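Local coordinates for cytoplasmic export protein 1 (Saccharomyces cerevisiae, PDB 3VWA) that takes part in nuclear tRNA export, binding tRNA and perhaps handing aminoacylated tRNAs from export receptors at the nuclear pore to the translation machinery, at residues A[89-97]-A[133-144]; A[119-130]-A[146-155]. All coordinates share one frame; numbering follows the deposited sequence.

Four segments, taken in alternation along the chain, make the two contacts: 89-97, 119-130, 133-144 and 146-155. The centres of the two contacts lie about 17 Å apart in the kinase-like part of the chain, well before the first HEAT repeat. Contact 1 pairs strand 92-93 with strand 136-138, whose other neighbour is strand 144-146; contact 2 joins the end of helix 106-122 and strand 126-127 to the chain running from strand 144-146 to strand 153-154. The contacts meet where S135 O and F147 N, 2.9 Å apart, probably form a hydrogen bond and F137 packs on F147. Together they illustrate how a kinase-like fold ties together parts of the chain that are separated in sequence with very short antiparallel pairs.

Contact 1: A[89-97]-A[133-144]; sequences ERVVPFPWD and KDSVFINIKGEW
The indole of W96 is sandwiched: CB and CG of K133 lie over one face, while CD2 of F94 sits above the centre of the other. K133 CG stands 3.7 Å from the centroid of the six-membered ring, a CH-pi contact, and the lysine chain crosses the indole at about a right angle before its end leads away. The ring nitrogen is used as well, since W96 NE1 donates to K133 O at 3.0 Å, approaching from above the carbonyl plane.

The F94 ring turns its edge to W144 in a T-shaped stack, planes at 85°, with F94 CE1 3.3 Å from W144 CZ2. With F94 CG anti to the backbone N (chi1 -170°), the ring runs alongside V136, its CD1 3.8 Å from V136 CG1. On the five-membered ring of W144, NE1 is hydrogen-bonded to T280 OG1. F137 CD2 lies 3.6 Å from V91 CG2, which approaches the ring obliquely, and F137 CE2 touches P93 CB, while F43 adds an edge-to-face ring.

Between these aromatic groups runs a short antiparallel ladder. V92 and I138 form a hydrogen-bonded pair, bonded in both directions, and F94 N donates to V136 O at 171°. At the other end of the ladder, past V92 and I138, a water bridges R90 O and I140 N, and a type I turn from N139 to G142 leads on to the next strand. Strand 92-93 is thus an outer strand of a three-stranded antiparallel sheet with 136-138 at its centre and 144-146 beyond, anchoring the linker after strand 85-89 at what is probably the hinge position of a kinase-like fold.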
# COMPACT_ATOMS: atom_id res chain seq x y z
N GLU A 89 12.20 -8.03 -17.32
CA GLU A 89 11.15 -7.31 -16.57
C GLU A 89 11.78 -6.66 -15.30
O GLU A 89 12.82 -7.07 -14.81
CB GLU A 89 9.94 -8.18 -16.19
CG GLU A 89 9.53 -9.26 -17.19
CD GLU A 89 8.02 -9.26 -17.55
OE1 GLU A 89 7.21 -10.02 -16.96
OE2 GLU A 89 7.65 -8.49 -18.46
N ARG A 90 11.18 -5.61 -14.80
CA ARG A 90 11.71 -4.96 -13.65
C ARG A 90 11.74 -5.99 -12.52
O ARG A 90 10.71 -6.56 -12.16
CB ARG A 90 10.84 -3.79 -13.25
CG ARG A 90 11.42 -3.01 -12.08
CD ARG A 90 12.82 -2.45 -12.37
NE ARG A 90 12.79 -1.25 -13.20
CZ ARG A 90 12.50 -0.03 -12.75
NH1 ARG A 90 12.49 1.01 -13.59
NH2 ARG A 90 12.21 0.17 -11.45
N VAL A 91 12.93 -6.22 -12.00
CA VAL A 91 13.08 -7.03 -10.82
C VAL A 91 13.78 -6.24 -9.72
O VAL A 91 14.38 -5.19 -9.99
CB VAL A 91 13.86 -8.32 -11.08
CG1 VAL A 91 13.00 -9.32 -11.84
CG2 VAL A 91 15.20 -8.01 -11.78
N VAL A 92 13.71 -6.79 -8.50
CA VAL A 92 14.27 -6.21 -7.28
C VAL A 92 15.17 -7.29 -6.68
O VAL A 92 14.77 -8.45 -6.57
CB VAL A 92 13.16 -5.74 -6.29
CG1 VAL A 92 13.75 -5.31 -4.94
CG2 VAL A 92 12.44 -4.54 -6.88
N PRO A 93 16.42 -6.95 -6.40
CA PRO A 93 17.22 -8.01 -5.78
C PRO A 93 16.75 -8.29 -4.34
O PRO A 93 16.38 -7.40 -3.64
CB PRO A 93 18.64 -7.47 -5.80
CG PRO A 93 18.48 -5.97 -5.87
CD PRO A 93 17.15 -5.68 -6.52
N PHE A 94 16.73 -9.54 -3.95
CA PHE A 94 16.28 -9.92 -2.65
C PHE A 94 16.98 -9.08 -1.58
O PHE A 94 18.19 -8.94 -1.60
CB PHE A 94 16.55 -11.40 -2.47
CG PHE A 94 15.92 -11.96 -1.26
CD1 PHE A 94 14.71 -12.61 -1.35
CD2 PHE A 94 16.55 -11.86 -0.02
CE1 PHE A 94 14.12 -13.14 -0.21
CE2 PHE A 94 15.99 -12.40 1.09
CZ PHE A 94 14.75 -13.03 1.00
N PRO A 95 16.19 -8.48 -0.67
CA PRO A 95 16.75 -7.61 0.40
C PRO A 95 17.30 -8.42 1.55
O PRO A 95 16.63 -8.66 2.57
CB PRO A 95 15.56 -6.75 0.82
CG PRO A 95 14.36 -7.55 0.44
CD PRO A 95 14.73 -8.39 -0.75
N TRP A 96 18.51 -8.91 1.36
CA TRP A 96 19.17 -9.70 2.42
C TRP A 96 19.37 -8.88 3.65
O TRP A 96 19.21 -9.38 4.74
CB TRP A 96 20.48 -10.30 1.93
CG TRP A 96 20.26 -11.36 0.90
CD1 TRP A 96 20.40 -11.24 -0.49
CD2 TRP A 96 19.85 -12.77 1.12
NE1 TRP A 96 20.13 -12.45 -1.11
CE2 TRP A 96 19.77 -13.39 -0.21
CE3 TRP A 96 19.54 -13.53 2.25
CZ2 TRP A 96 19.40 -14.71 -0.37
CZ3 TRP A 96 19.16 -14.85 2.07
CH2 TRP A 96 19.10 -15.44 0.79
N ASP A 97 19.68 -7.59 3.47
CA ASP A 97 19.79 -6.64 4.60
C ASP A 97 18.50 -6.51 5.39
O ASP A 97 18.46 -5.79 6.39
CB ASP A 97 20.22 -5.24 4.13
CG ASP A 97 21.48 -5.26 3.28
OD1 ASP A 97 21.72 -4.27 2.54
OD2 ASP A 97 22.23 -6.27 3.34
N LYS A 133 23.10 -16.31 -2.92
CA LYS A 133 22.25 -15.24 -2.48
C LYS A 133 22.03 -14.26 -3.63
O LYS A 133 20.96 -13.65 -3.75
CB LYS A 133 22.83 -14.60 -1.24
CG LYS A 133 22.79 -15.55 -0.04
CD LYS A 133 23.42 -14.89 1.18
CE LYS A 133 24.44 -15.81 1.83
NZ LYS A 133 25.50 -15.01 2.51
N ASP A 134 23.02 -14.19 -4.50
CA ASP A 134 22.99 -13.31 -5.63
C ASP A 134 22.05 -13.82 -6.71
O ASP A 134 21.73 -13.09 -7.65
CB ASP A 134 24.43 -13.14 -6.18
CG ASP A 134 25.24 -12.16 -5.38
OD1 ASP A 134 24.63 -11.32 -4.70
OD2 ASP A 134 26.48 -12.22 -5.41
N SER A 135 21.64 -15.08 -6.63
CA SER A 135 20.68 -15.56 -7.60
C SER A 135 19.31 -14.92 -7.48
O SER A 135 18.53 -14.99 -8.42
CB SER A 135 20.50 -17.04 -7.45
OG SER A 135 21.70 -17.70 -7.69
N VAL A 136 18.97 -14.34 -6.32
CA VAL A 136 17.54 -14.20 -6.01
C VAL A 136 16.97 -12.82 -6.24
O VAL A 136 17.44 -11.82 -5.66
CB VAL A 136 17.15 -14.69 -4.60
CG1 VAL A 136 15.62 -14.64 -4.44
CG2 VAL A 136 17.69 -16.12 -4.36
N PHE A 137 15.91 -12.77 -7.07
CA PHE A 137 15.22 -11.50 -7.30
C PHE A 137 13.74 -11.67 -7.08
O PHE A 137 13.23 -12.79 -7.08
CB PHE A 137 15.49 -10.98 -8.73
CG PHE A 137 16.90 -10.52 -8.93
CD1 PHE A 137 17.94 -11.44 -9.08
CD2 PHE A 137 17.19 -9.17 -8.95
CE1 PHE A 137 19.26 -11.02 -9.23
CE2 PHE A 137 18.50 -8.73 -9.14
CZ PHE A 137 19.52 -9.64 -9.28
N ILE A 138 13.08 -10.54 -6.91
CA ILE A 138 11.60 -10.48 -6.80
C ILE A 138 11.01 -9.76 -8.01
O ILE A 138 11.44 -8.66 -8.34
CB ILE A 138 11.24 -9.61 -5.60
CG1 ILE A 138 12.13 -10.04 -4.43
CG2 ILE A 138 9.75 -9.77 -5.30
CD1 ILE A 138 12.27 -8.99 -3.36
N ASN A 139 9.96 -10.32 -8.61
CA ASN A 139 9.33 -9.56 -9.69
C ASN A 139 8.36 -8.54 -9.12
O ASN A 139 8.29 -8.43 -7.88
CB ASN A 139 8.68 -10.47 -10.75
CG ASN A 139 7.66 -11.44 -10.17
OD1 ASN A 139 6.96 -11.15 -9.20
ND2 ASN A 139 7.54 -12.58 -10.82
N ILE A 140 7.58 -7.84 -9.98
CA ILE A 140 6.60 -6.86 -9.45
C ILE A 140 5.47 -7.50 -8.62
O ILE A 140 4.84 -6.82 -7.86
CB ILE A 140 5.93 -5.92 -10.52
CG1 ILE A 140 5.78 -6.61 -11.86
CG2 ILE A 140 6.73 -4.62 -10.66
CD1 ILE A 140 4.60 -7.54 -11.98
N LYS A 141 5.20 -8.78 -8.82
CA LYS A 141 4.14 -9.46 -8.09
C LYS A 141 4.67 -10.16 -6.85
O LYS A 141 4.00 -11.00 -6.25
CB LYS A 141 3.46 -10.43 -9.02
CG LYS A 141 2.59 -9.73 -10.07
CD LYS A 141 1.58 -10.71 -10.66
CE LYS A 141 0.57 -9.99 -11.56
NZ LYS A 141 0.20 -10.76 -12.79
N GLY A 142 5.90 -9.84 -6.46
CA GLY A 142 6.42 -10.28 -5.16
C GLY A 142 6.91 -11.72 -5.18
O GLY A 142 7.28 -12.26 -4.14
N GLU A 143 6.94 -12.32 -6.37
CA GLU A 143 7.29 -13.71 -6.52
C GLU A 143 8.79 -13.78 -6.72
O GLU A 143 9.41 -12.92 -7.38
CB GLU A 143 6.60 -14.36 -7.75
CG GLU A 143 5.07 -14.44 -7.78
CD GLU A 143 4.53 -14.83 -9.19
OE1 GLU A 143 4.89 -14.13 -10.16
OE2 GLU A 143 3.82 -15.85 -9.36
N TRP A 144 9.36 -14.87 -6.23
CA TRP A 144 10.82 -15.01 -6.21
C TRP A 144 11.21 -15.59 -7.51
O TRP A 144 10.73 -16.66 -7.85
CB TRP A 144 11.26 -15.95 -5.07
CG TRP A 144 11.04 -15.33 -3.71
CD1 TRP A 144 10.27 -14.20 -3.40
CD2 TRP A 144 11.57 -15.80 -2.43
NE1 TRP A 144 10.32 -13.93 -2.08
CE2 TRP A 144 11.09 -14.85 -1.43
CE3 TRP A 144 12.39 -16.87 -2.03
CZ2 TRP A 144 11.39 -14.99 -0.05
CZ3 TRP A 144 12.68 -17.03 -0.64
CH2 TRP A 144 12.19 -16.10 0.31
O HOH W 1 8.57 -7.82 -12.90

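Contact 2: A[119-130]-A[146-155]; sequences TLGFLKNFVLGT and LFGLELCSSK
T119 and L120, near the end of helix 106-122, reach L146 through methyl groups: T119 CG2 and L120 CD2 both touch L146 CD1. A type I turn from L123 to F126 then carries the chain away from the helix, and N125 O takes the backbone N-H of K155. Around that carbonyl the aliphatic part of K155 folds, bent at chi3 and chi4, with its CD 3.4 Å from K124 O. A water also links N125 O to S154 OG.

F126 holds the edge of its ring against the backbone of the opposite strand, CD1 3.6 Å from S154 N, while C152 SG comes at it obliquely, 5.1 Å from the ring centroid. V127 bonds to S153 in both directions, the bond from V127 N to S153 O being the shorter at 2.7 Å, and its CG2 packs on K155 CG.

This two-stranded ladder, 126-127 with 153-154, is consistent with the pair that in protein kinases joins the catalytic loop to the start of the activation segment. As in that fold, an aspartate near the start of helix 186-198, D187, accepts the backbone N-H groups of L128 and G129.

L128 sets CD2 3.3 Å from G148 O and reaches on to L149, while a water donates to L128 O and G148 O and accepts from L151 N. T130 OG1, in the crowded position between backbone N and carbonyl carbon (chi1 64°), donates to G148 O at 2.7 Å and accepts from a second water, which also donates to F147 O. A valine at T130 would probably leave G148 O without its hydroxyl donor and that water without one acceptor. The threonine's CG2 lies across L151 CB at 3.8 Å, with Y170 of helix 160-174 beside both.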
# COMPACT_ATOMS: atom_id res chain seq x y z
N THR A 119 10.52 -23.43 -10.04
CA THR A 119 11.44 -23.03 -11.09
C THR A 119 12.56 -24.06 -11.33
O THR A 119 12.83 -24.40 -12.48
CB THR A 119 12.05 -21.71 -10.78
OG1 THR A 119 10.98 -20.80 -10.54
CG2 THR A 119 12.94 -21.26 -11.98
N LEU A 120 13.15 -24.54 -10.25
CA LEU A 120 14.16 -25.61 -10.32
C LEU A 120 13.58 -26.94 -10.83
O LEU A 120 14.30 -27.80 -11.35
CB LEU A 120 14.84 -25.78 -8.94
CG LEU A 120 15.63 -24.54 -8.48
CD1 LEU A 120 15.93 -24.52 -6.98
CD2 LEU A 120 16.91 -24.32 -9.29
N GLY A 121 12.26 -27.09 -10.71
CA GLY A 121 11.56 -28.22 -11.36
C GLY A 121 11.50 -28.09 -12.89
O GLY A 121 11.63 -29.08 -13.61
N PHE A 122 11.30 -26.88 -13.40
CA PHE A 122 11.32 -26.63 -14.85
C PHE A 122 12.75 -26.76 -15.38
O PHE A 122 12.96 -27.10 -16.54
CB PHE A 122 10.74 -25.27 -15.17
CG PHE A 122 9.26 -25.17 -14.90
CD1 PHE A 122 8.36 -26.10 -15.42
CD2 PHE A 122 8.75 -24.12 -14.16
CE1 PHE A 122 6.99 -26.00 -15.18
CE2 PHE A 122 7.39 -24.01 -13.91
CZ PHE A 122 6.50 -24.95 -14.42
N LEU A 123 13.72 -26.54 -14.51
CA LEU A 123 15.11 -26.56 -14.91
C LEU A 123 15.77 -27.92 -14.83
O LEU A 123 16.97 -28.04 -15.07
CB LEU A 123 15.89 -25.60 -14.02
CG LEU A 123 15.90 -24.12 -14.38
CD1 LEU A 123 16.74 -23.40 -13.33
CD2 LEU A 123 16.50 -23.90 -15.76
N LYS A 124 15.01 -28.96 -14.48
CA LYS A 124 15.62 -30.23 -14.04
C LYS A 124 16.52 -30.94 -15.06
O LYS A 124 17.46 -31.63 -14.66
CB LYS A 124 14.56 -31.20 -13.49
CG LYS A 124 13.62 -31.76 -14.53
CD LYS A 124 12.73 -32.79 -13.85
CE LYS A 124 11.39 -32.93 -14.57
NZ LYS A 124 10.52 -33.82 -13.74
N ASN A 125 16.22 -30.76 -16.35
CA ASN A 125 17.07 -31.19 -17.46
C ASN A 125 18.35 -30.37 -17.61
O ASN A 125 19.25 -30.76 -18.38
CB ASN A 125 16.31 -31.08 -18.81
CG ASN A 125 15.09 -31.99 -18.88
OD1 ASN A 125 15.05 -33.04 -18.24
ND2 ASN A 125 14.10 -31.59 -19.65
N PHE A 126 18.44 -29.23 -16.91
CA PHE A 126 19.62 -28.37 -17.02
C PHE A 126 20.42 -28.42 -15.73
O PHE A 126 19.91 -28.90 -14.71
CB PHE A 126 19.24 -26.91 -17.33
CG PHE A 126 18.59 -26.70 -18.68
CD1 PHE A 126 19.35 -26.54 -19.82
CD2 PHE A 126 17.21 -26.61 -18.81
CE1 PHE A 126 18.77 -26.31 -21.06
CE2 PHE A 126 16.61 -26.39 -20.06
CZ PHE A 126 17.40 -26.23 -21.18
N VAL A 127 21.68 -28.00 -15.79
CA VAL A 127 22.45 -27.69 -14.58
C VAL A 127 22.47 -26.19 -14.48
O VAL A 127 22.59 -25.50 -15.51
CB VAL A 127 23.93 -28.13 -14.66
CG1 VAL A 127 24.58 -28.08 -13.26
CG2 VAL A 127 24.04 -29.53 -15.23
N LEU A 128 22.35 -25.68 -13.26
CA LEU A 128 22.31 -24.23 -13.06
C LEU A 128 23.66 -23.84 -12.57
O LEU A 128 24.32 -23.03 -13.20
CB LEU A 128 21.21 -23.81 -12.08
CG LEU A 128 20.55 -22.41 -12.18
CD1 LEU A 128 20.02 -21.90 -10.85
CD2 LEU A 128 21.40 -21.32 -12.87
N GLY A 129 24.05 -24.40 -11.43
CA GLY A 129 25.40 -24.34 -10.95
C GLY A 129 25.80 -23.12 -10.17
O GLY A 129 26.84 -23.13 -9.47
N THR A 130 24.98 -22.08 -10.26
CA THR A 130 25.30 -20.75 -9.73
C THR A 130 24.40 -20.32 -8.53
O THR A 130 24.43 -19.15 -8.14
CB THR A 130 25.10 -19.70 -10.83
OG1 THR A 130 23.69 -19.69 -11.17
CG2 THR A 130 26.04 -19.98 -12.14
N LEU A 146 14.79 -16.12 -10.53
CA LEU A 146 16.19 -16.50 -10.53
C LEU A 146 16.98 -15.87 -11.65
O LEU A 146 16.51 -15.72 -12.78
CB LEU A 146 16.35 -18.03 -10.62
CG LEU A 146 16.12 -18.78 -9.30
CD1 LEU A 146 16.08 -20.31 -9.49
CD2 LEU A 146 17.14 -18.36 -8.23
N PHE A 147 18.17 -15.45 -11.30
CA PHE A 147 19.07 -14.90 -12.24
C PHE A 147 20.40 -15.66 -12.23
O PHE A 147 20.75 -16.31 -11.23
CB PHE A 147 19.32 -13.44 -11.92
CG PHE A 147 20.35 -12.82 -12.79
CD1 PHE A 147 20.04 -12.46 -14.11
CD2 PHE A 147 21.67 -12.64 -12.31
CE1 PHE A 147 21.01 -11.88 -14.94
CE2 PHE A 147 22.64 -12.07 -13.13
CZ PHE A 147 22.30 -11.70 -14.45
N GLY A 148 21.16 -15.55 -13.32
CA GLY A 148 22.53 -16.06 -13.30
C GLY A 148 22.73 -17.37 -14.01
O GLY A 148 22.84 -18.45 -13.40
N LEU A 149 22.90 -17.24 -15.31
CA LEU A 149 22.84 -18.35 -16.22
C LEU A 149 24.26 -18.62 -16.78
O LEU A 149 24.45 -19.38 -17.75
CB LEU A 149 21.83 -17.92 -17.28
CG LEU A 149 20.43 -18.56 -17.37
CD1 LEU A 149 19.92 -19.31 -16.13
CD2 LEU A 149 19.41 -17.56 -17.91
N GLU A 150 25.27 -18.03 -16.13
CA GLU A 150 26.69 -18.16 -16.56
C GLU A 150 27.17 -19.59 -16.82
O GLU A 150 27.91 -19.84 -17.79
CB GLU A 150 27.65 -17.51 -15.56
CG GLU A 150 27.43 -16.01 -15.37
CD GLU A 150 26.31 -15.67 -14.42
OE1 GLU A 150 25.69 -16.58 -13.83
OE2 GLU A 150 26.04 -14.46 -14.22
N LEU A 151 26.77 -20.51 -15.96
CA LEU A 151 27.25 -21.89 -16.03
C LEU A 151 26.20 -22.81 -16.64
O LEU A 151 26.43 -23.98 -16.84
CB LEU A 151 27.59 -22.36 -14.60
CG LEU A 151 28.86 -21.77 -13.96
CD1 LEU A 151 29.10 -22.49 -12.64
CD2 LEU A 151 30.06 -21.95 -14.86
N CYS A 152 25.02 -22.28 -16.92
CA CYS A 152 23.89 -23.09 -17.28
C CYS A 152 24.09 -23.86 -18.58
O CYS A 152 24.44 -23.28 -19.63
CB CYS A 152 22.65 -22.21 -17.41
SG CYS A 152 21.18 -23.15 -17.81
N SER A 153 23.85 -25.15 -18.51
CA SER A 153 23.88 -26.05 -19.68
C SER A 153 22.93 -27.26 -19.49
O SER A 153 22.51 -27.60 -18.36
CB SER A 153 25.32 -26.53 -19.97
OG SER A 153 26.19 -26.35 -18.85
N SER A 154 22.59 -27.89 -20.61
CA SER A 154 21.77 -29.08 -20.65
C SER A 154 22.52 -30.29 -20.11
O SER A 154 23.74 -30.40 -20.25
CB SER A 154 21.33 -29.33 -22.09
OG SER A 154 20.40 -30.42 -22.15
N LYS A 155 21.82 -31.19 -19.46
CA LYS A 155 22.51 -32.34 -18.92
C LYS A 155 22.82 -33.36 -20.03
O LYS A 155 23.79 -34.12 -19.93
CB LYS A 155 21.72 -32.93 -17.76
CG LYS A 155 21.69 -32.00 -16.55
CD LYS A 155 20.64 -32.39 -15.54
CE LYS A 155 21.26 -32.56 -14.17
NZ LYS A 155 20.86 -33.89 -13.62
O HOH W 2 19.30 -32.58 -20.86
O HOH W 3 24.39 -20.88 -14.56
O HOH W 4 21.73 -18.71 -9.96